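PDB 4YHB: iron-chelator utilization protein from Thermobifida fusca TM51, which binds FAD and probably acts as a flavin-dependent oxidoreductase that reduces iron held by siderophores, helping the cell to use the metal. Local coordinates for residues E11-N24 / V35-D48. Residues are numbered along the deposited sequence; the frame is centred on the assembly and turned at random.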
loop_
_atom_site.group_PDB
_atom_site.type_symbol
_atom_site.label_atom_id
_atom_site.label_comp_id
_atom_site.label_asym_id
_atom_site.label_seq_id
_atom_site.Cartn_x
_atom_site.Cartn_y
_atom_site.Cartn_z
ATOM N N GLU A 11 1.471 -1.196 -17.696
ATOM C CA GLU A 11 1.182 0.006 -18.456
ATOM C C GLU A 11 1.794 1.220 -17.759
ATOM O O GLU A 11 1.591 1.426 -16.564
ATOM C CB GLU A 11 -0.326 0.191 -18.625
ATOM C CG GLU A 11 -0.702 1.552 -19.180
ATOM C CD GLU A 11 -2.198 1.734 -19.371
ATOM O OE1 GLU A 11 -2.977 0.898 -18.869
ATOM O OE2 GLU A 11 -2.594 2.721 -20.031
ATOM N N MET A 12 2.547 2.022 -18.499
ATOM C CA MET A 12 3.142 3.222 -17.926
ATOM C C MET A 12 2.178 4.400 -17.974
ATOM O O MET A 12 1.365 4.523 -18.891
ATOM C CB MET A 12 4.446 3.579 -18.648
ATOM C CG MET A 12 5.459 2.447 -18.680
ATOM S SD MET A 12 5.991 1.905 -17.039
ATOM C CE MET A 12 6.945 3.323 -16.504
ATOM N N TYR A 13 2.264 5.253 -16.960
ATOM C CA TYR A 13 1.552 6.526 -16.937
ATOM C C TYR A 13 2.545 7.647 -17.166
ATOM O O TYR A 13 3.699 7.550 -16.730
ATOM C CB TYR A 13 0.868 6.775 -15.595
ATOM C CG TYR A 13 -0.205 5.803 -15.177
ATOM C CD1 TYR A 13 -0.392 5.515 -13.831
ATOM C CD2 TYR A 13 -1.071 5.229 -16.103
ATOM C CE1 TYR A 13 -1.385 4.654 -13.419
ATOM C CE2 TYR A 13 -2.073 4.362 -15.701
ATOM C CZ TYR A 13 -2.224 4.082 -14.350
ATOM O OH TYR A 13 -3.208 3.231 -13.924
ATOM N N PRO A 14 2.100 8.733 -17.810
ATOM C CA PRO A 14 2.934 9.938 -17.857
ATOM C C PRO A 14 3.111 10.550 -16.464
ATOM O O PRO A 14 2.176 10.605 -15.659
ATOM C CB PRO A 14 2.159 10.878 -18.785
ATOM C CG PRO A 14 0.754 10.384 -18.765
ATOM C CD PRO A 14 0.825 8.900 -18.529
ATOM N N LEU A 15 4.326 10.994 -16.187
ATOM C CA LEU A 15 4.685 11.556 -14.891
ATOM C C LEU A 15 4.325 13.033 -14.829
ATOM O O LEU A 15 4.547 13.760 -15.796
ATOM C CB LEU A 15 6.191 11.367 -14.653
ATOM C CG LEU A 15 6.716 10.990 -13.273
ATOM C CD1 LEU A 15 5.921 9.832 -12.695
ATOM C CD2 LEU A 15 8.205 10.636 -13.364
ATOM N N LYS A 16 3.761 13.490 -13.717
ATOM C CA LYS A 16 3.609 14.933 -13.517
ATOM C C LYS A 16 3.641 15.268 -12.033
ATOM O O LYS A 16 3.206 14.480 -11.186
ATOM C CB LYS A 16 2.319 15.469 -14.176
ATOM C CG LYS A 16 2.103 16.974 -13.931
ATOM C CD LYS A 16 1.078 17.616 -14.863
ATOM C CE LYS A 16 1.147 19.150 -14.791
ATOM N NZ LYS A 16 1.492 19.663 -13.422
ATOM N N SER A 17 4.194 16.435 -11.725
ATOM C CA SER A 17 4.294 16.900 -10.356
ATOM C C SER A 17 2.973 17.541 -9.977
ATOM O O SER A 17 2.567 18.528 -10.578
ATOM C CB SER A 17 5.456 17.887 -10.206
ATOM O OG SER A 17 5.534 18.412 -8.892
ATOM N N ARG A 18 2.291 16.965 -8.998
ATOM C CA ARG A 18 1.024 17.512 -8.548
ATOM C C ARG A 18 1.149 18.044 -7.132
ATOM O O ARG A 18 1.840 17.454 -6.290
ATOM C CB ARG A 18 -0.086 16.452 -8.628
ATOM C CG ARG A 18 -0.359 15.932 -10.029
ATOM C CD ARG A 18 -1.512 14.925 -10.062
ATOM N NE ARG A 18 -2.027 14.779 -11.422
ATOM C CZ ARG A 18 -1.483 13.986 -12.342
ATOM N NH1 ARG A 18 -0.409 13.267 -12.043
ATOM N NH2 ARG A 18 -2.000 13.918 -13.563
ATOM N N LEU A 19 0.489 19.161 -6.865
ATOM C CA LEU A 19 0.363 19.646 -5.497
ATOM C C LEU A 19 -1.083 19.482 -5.059
ATOM O O LEU A 19 -1.976 20.111 -5.621
ATOM C CB LEU A 19 0.804 21.108 -5.384
ATOM C CG LEU A 19 0.742 21.706 -3.972
ATOM C CD1 LEU A 19 1.676 20.974 -3.022
ATOM C CD2 LEU A 19 1.052 23.203 -3.994
ATOM N N LEU A 20 -1.323 18.623 -4.068
ATOM C CA LEU A 20 -2.691 18.357 -3.642
ATOM C C LEU A 20 -2.897 18.770 -2.198
ATOM O O LEU A 20 -1.948 18.893 -1.434
ATOM C CB LEU A 20 -3.040 16.878 -3.819
ATOM C CG LEU A 20 -2.978 16.323 -5.237
ATOM C CD1 LEU A 20 -3.451 14.888 -5.233
ATOM C CD2 LEU A 20 -3.848 17.170 -6.187
ATOM N N GLU A 21 -4.157 18.970 -1.833
ATOM C CA GLU A 21 -4.509 19.518 -0.527
ATOM C C GLU A 21 -5.463 18.579 0.178
ATOM O O GLU A 21 -6.356 18.019 -0.452
ATOM C CB GLU A 21 -5.143 20.906 -0.696
ATOM C CG GLU A 21 -5.592 21.575 0.587
ATOM C CD GLU A 21 -6.124 22.983 0.325
ATOM O OE1 GLU A 21 -5.720 23.590 -0.691
ATOM O OE2 GLU A 21 -6.937 23.471 1.135
ATOM N N VAL A 22 -5.260 18.394 1.482
ATOM C CA VAL A 22 -6.150 17.551 2.272
ATOM C C VAL A 22 -7.551 18.173 2.324
ATOM O O VAL A 22 -7.724 19.322 2.726
ATOM C CB VAL A 22 -5.622 17.352 3.698
ATOM C CG1 VAL A 22 -6.587 16.493 4.506
ATOM C CG2 VAL A 22 -4.220 16.731 3.684
ATOM N N VAL A 23 -8.551 17.415 1.913
ATOM C CA VAL A 23 -9.929 17.885 2.014
ATOM C C VAL A 23 -10.692 17.181 3.146
ATOM O O VAL A 23 -11.427 17.827 3.901
ATOM C CB VAL A 23 -10.665 17.681 0.693
ATOM C CG1 VAL A 23 -12.077 18.218 0.794
ATOM C CG2 VAL A 23 -9.891 18.388 -0.448
ATOM N N ASN A 24 -10.506 15.863 3.253
ATOM C CA ASN A 24 -11.142 15.064 4.306
ATOM C C ASN A 24 -10.109 14.264 5.091
ATOM O O ASN A 24 -9.123 13.784 4.520
ATOM C CB ASN A 24 -12.177 14.104 3.717
ATOM C CG ASN A 24 -13.155 14.793 2.769
ATOM O OD1 ASN A 24 -13.636 15.893 3.044
ATOM N ND2 ASN A 24 -13.457 14.141 1.653
ATOM N N VAL A 35 -7.117 9.712 4.362
ATOM C CA VAL A 35 -7.024 11.100 3.945
ATOM C C VAL A 35 -7.481 11.215 2.496
ATOM O O VAL A 35 -7.028 10.438 1.647
ATOM C CB VAL A 35 -5.569 11.611 4.096
ATOM C CG1 VAL A 35 -5.415 13.030 3.552
ATOM C CG2 VAL A 35 -5.116 11.522 5.557
ATOM N N ASP A 36 -8.385 12.155 2.208
ATOM C CA ASP A 36 -8.731 12.455 0.815
ATOM C C ASP A 36 -7.987 13.710 0.362
ATOM O O ASP A 36 -8.083 14.745 1.029
ATOM C CB ASP A 36 -10.241 12.666 0.639
ATOM C CG ASP A 36 -11.065 11.422 0.957
ATOM O OD1 ASP A 36 -10.554 10.287 0.807
ATOM O OD2 ASP A 36 -12.246 11.588 1.357
ATOM N N LEU A 37 -7.260 13.609 -0.760
ATOM C CA LEU A 37 -6.493 14.722 -1.330
ATOM C C LEU A 37 -7.167 15.212 -2.613
ATOM O O LEU A 37 -7.588 14.403 -3.434
ATOM C CB LEU A 37 -5.051 14.298 -1.637
ATOM C CG LEU A 37 -4.218 13.782 -0.452
ATOM C CD1 LEU A 37 -2.965 13.057 -0.943
ATOM C CD2 LEU A 37 -3.827 14.968 0.403
ATOM N N GLY A 38 -7.266 16.525 -2.782
ATOM C CA GLY A 38 -7.898 17.079 -3.973
ATOM C C GLY A 38 -7.183 18.317 -4.466
ATOM O O GLY A 38 -6.134 18.679 -3.934
ATOM N N GLY A 39 -7.765 18.978 -5.468
ATOM C CA GLY A 39 -7.190 20.187 -6.034
ATOM C C GLY A 39 -7.125 20.045 -7.544
ATOM O O GLY A 39 -7.172 18.934 -8.062
ATOM N N SER A 40 -7.023 21.161 -8.260
ATOM C CA SER A 40 -7.066 21.113 -9.716
ATOM C C SER A 40 -5.922 20.301 -10.334
ATOM O O SER A 40 -6.070 19.777 -11.439
ATOM C CB SER A 40 -7.064 22.541 -10.296
ATOM O OG SER A 40 -5.939 23.278 -9.844
ATOM N N ASP A 41 -4.792 20.169 -9.638
ATOM C CA ASP A 41 -3.696 19.355 -10.184
ATOM C C ASP A 41 -4.095 17.889 -10.368
ATOM O O ASP A 41 -3.411 17.152 -11.072
ATOM C CB ASP A 41 -2.434 19.416 -9.303
ATOM C CG ASP A 41 -1.626 20.677 -9.514
ATOM O OD1 ASP A 41 -2.017 21.483 -10.389
ATOM O OD2 ASP A 41 -0.586 20.856 -8.827
ATOM N N ILE A 42 -5.197 17.457 -9.756
ATOM C CA ILE A 42 -5.558 16.039 -9.825
ATOM C C ILE A 42 -6.029 15.645 -11.229
ATOM O O ILE A 42 -6.137 14.458 -11.546
ATOM C CB ILE A 42 -6.642 15.665 -8.783
ATOM C CG1 ILE A 42 -6.481 14.198 -8.359
ATOM C CG2 ILE A 42 -8.041 15.922 -9.309
ATOM C CD1 ILE A 42 -7.372 13.792 -7.201
ATOM N N ALA A 43 -6.281 16.640 -12.082
ATOM C CA ALA A 43 -6.601 16.377 -13.484
ATOM C C ALA A 43 -5.583 15.460 -14.142
ATOM O O ALA A 43 -4.368 15.643 -13.992
ATOM C CB ALA A 43 -6.694 17.695 -14.272
ATOM N N GLY A 44 -6.086 14.467 -14.868
ATOM C CA GLY A 44 -5.237 13.546 -15.598
ATOM C C GLY A 44 -4.723 12.381 -14.772
ATOM O O GLY A 44 -4.109 11.455 -15.303
ATOM N N LEU A 45 -4.947 12.423 -13.465
ATOM C CA LEU A 45 -4.486 11.325 -12.614
ATOM C C LEU A 45 -5.232 10.038 -12.971
ATOM O O LEU A 45 -6.437 10.065 -13.200
ATOM C CB LEU A 45 -4.672 11.671 -11.129
ATOM C CG LEU A 45 -4.168 10.650 -10.096
ATOM C CD1 LEU A 45 -2.658 10.529 -10.159
ATOM C CD2 LEU A 45 -4.619 11.033 -8.681
ATOM N N ARG A 46 -4.505 8.925 -13.030
ATOM C CA ARG A 46 -5.083 7.607 -13.299
ATOM C C ARG A 46 -4.670 6.567 -12.254
ATOM O O ARG A 46 -3.564 6.615 -11.727
ATOM C CB ARG A 46 -4.653 7.085 -14.673
ATOM C CG ARG A 46 -4.999 7.957 -15.860
ATOM C CD ARG A 46 -4.559 7.251 -17.141
ATOM N NE ARG A 46 -5.112 5.897 -17.217
ATOM C CZ ARG A 46 -4.704 4.964 -18.072
ATOM N NH1 ARG A 46 -3.725 5.229 -18.929
ATOM N NH2 ARG A 46 -5.273 3.763 -18.067
ATOM N N SER A 47 -5.547 5.605 -11.998
ATOM C CA SER A 47 -5.184 4.437 -11.204
ATOM C C SER A 47 -6.063 3.269 -11.610
ATOM O O SER A 47 -7.271 3.292 -11.388
ATOM C CB SER A 47 -5.320 4.714 -9.703
ATOM O OG SER A 47 -5.061 3.527 -8.957
ATOM N N ASP A 48 -5.465 2.249 -12.214
ATOM C CA ASP A 48 -6.250 1.141 -12.748
ATOM C C ASP A 48 -6.221 -0.123 -11.885
ATOM O O ASP A 48 -7.088 -0.984 -12.020
ATOM C CB ASP A 48 -5.771 0.800 -14.163
ATOM C CG ASP A 48 -6.106 1.890 -15.159
ATOM O OD1 ASP A 48 -7.298 2.030 -15.490
ATOM O OD2 ASP A 48 -5.185 2.615 -15.592
HETATM O O HOH W 1 -4.032 20.912 -7.240
#
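Glu21 and Gly38 exchange two backbone hydrogen bonds, Glu21 N to Gly38 O and Gly38 N to Glu21 O, as an antiparallel hydrogen-bonded pair. Val23 N and, weakly, Asn24 N both address Asp36 O, the signature of a classic beta bulge in this hairpin of the FAD-domain barrel. Asn24 ND2 donates to the anti lone pair of Asp36 OD2 (2.8 Å, N-H...O 173°), while Thr102 engages the other carboxylate oxygen.

Among apolar contacts, Val22 CG2 meets Leu37 CD2 at 3.7 Å; Leu20 CD2 reaches Ile42 CB in the 3-10 turn.

After strand 35-38, Asp41 OD2 accepts Leu19 N at 2.8 Å. Arg18 runs extended alongside Asp41, NE bonding weakly to Asp41 O and NH2 straight to Ala43 O (3.0 Å, 172°).

Arg46 CB sits over the Tyr13 ring face, 4.0 Å from the centroid, a CH-pi contact; bending at chi3 (54°) sets its inclined guanidinium with Tyr13 CE2 over its centre. Arg46 NH1 salt-bridges Glu11 OE2 (3.0 Å) from above the carboxylate plane, and NH2 salt-bridges Asp48 OD2. Tyr13 OH donates to Asp48 OD2 (2.7 Å) and weakly accepts Asp48 N. A phenylalanine replacing Tyr13 would probably leave both without that hydroxyl. Arg46 probably offsets repulsion between Glu11 and Asp48.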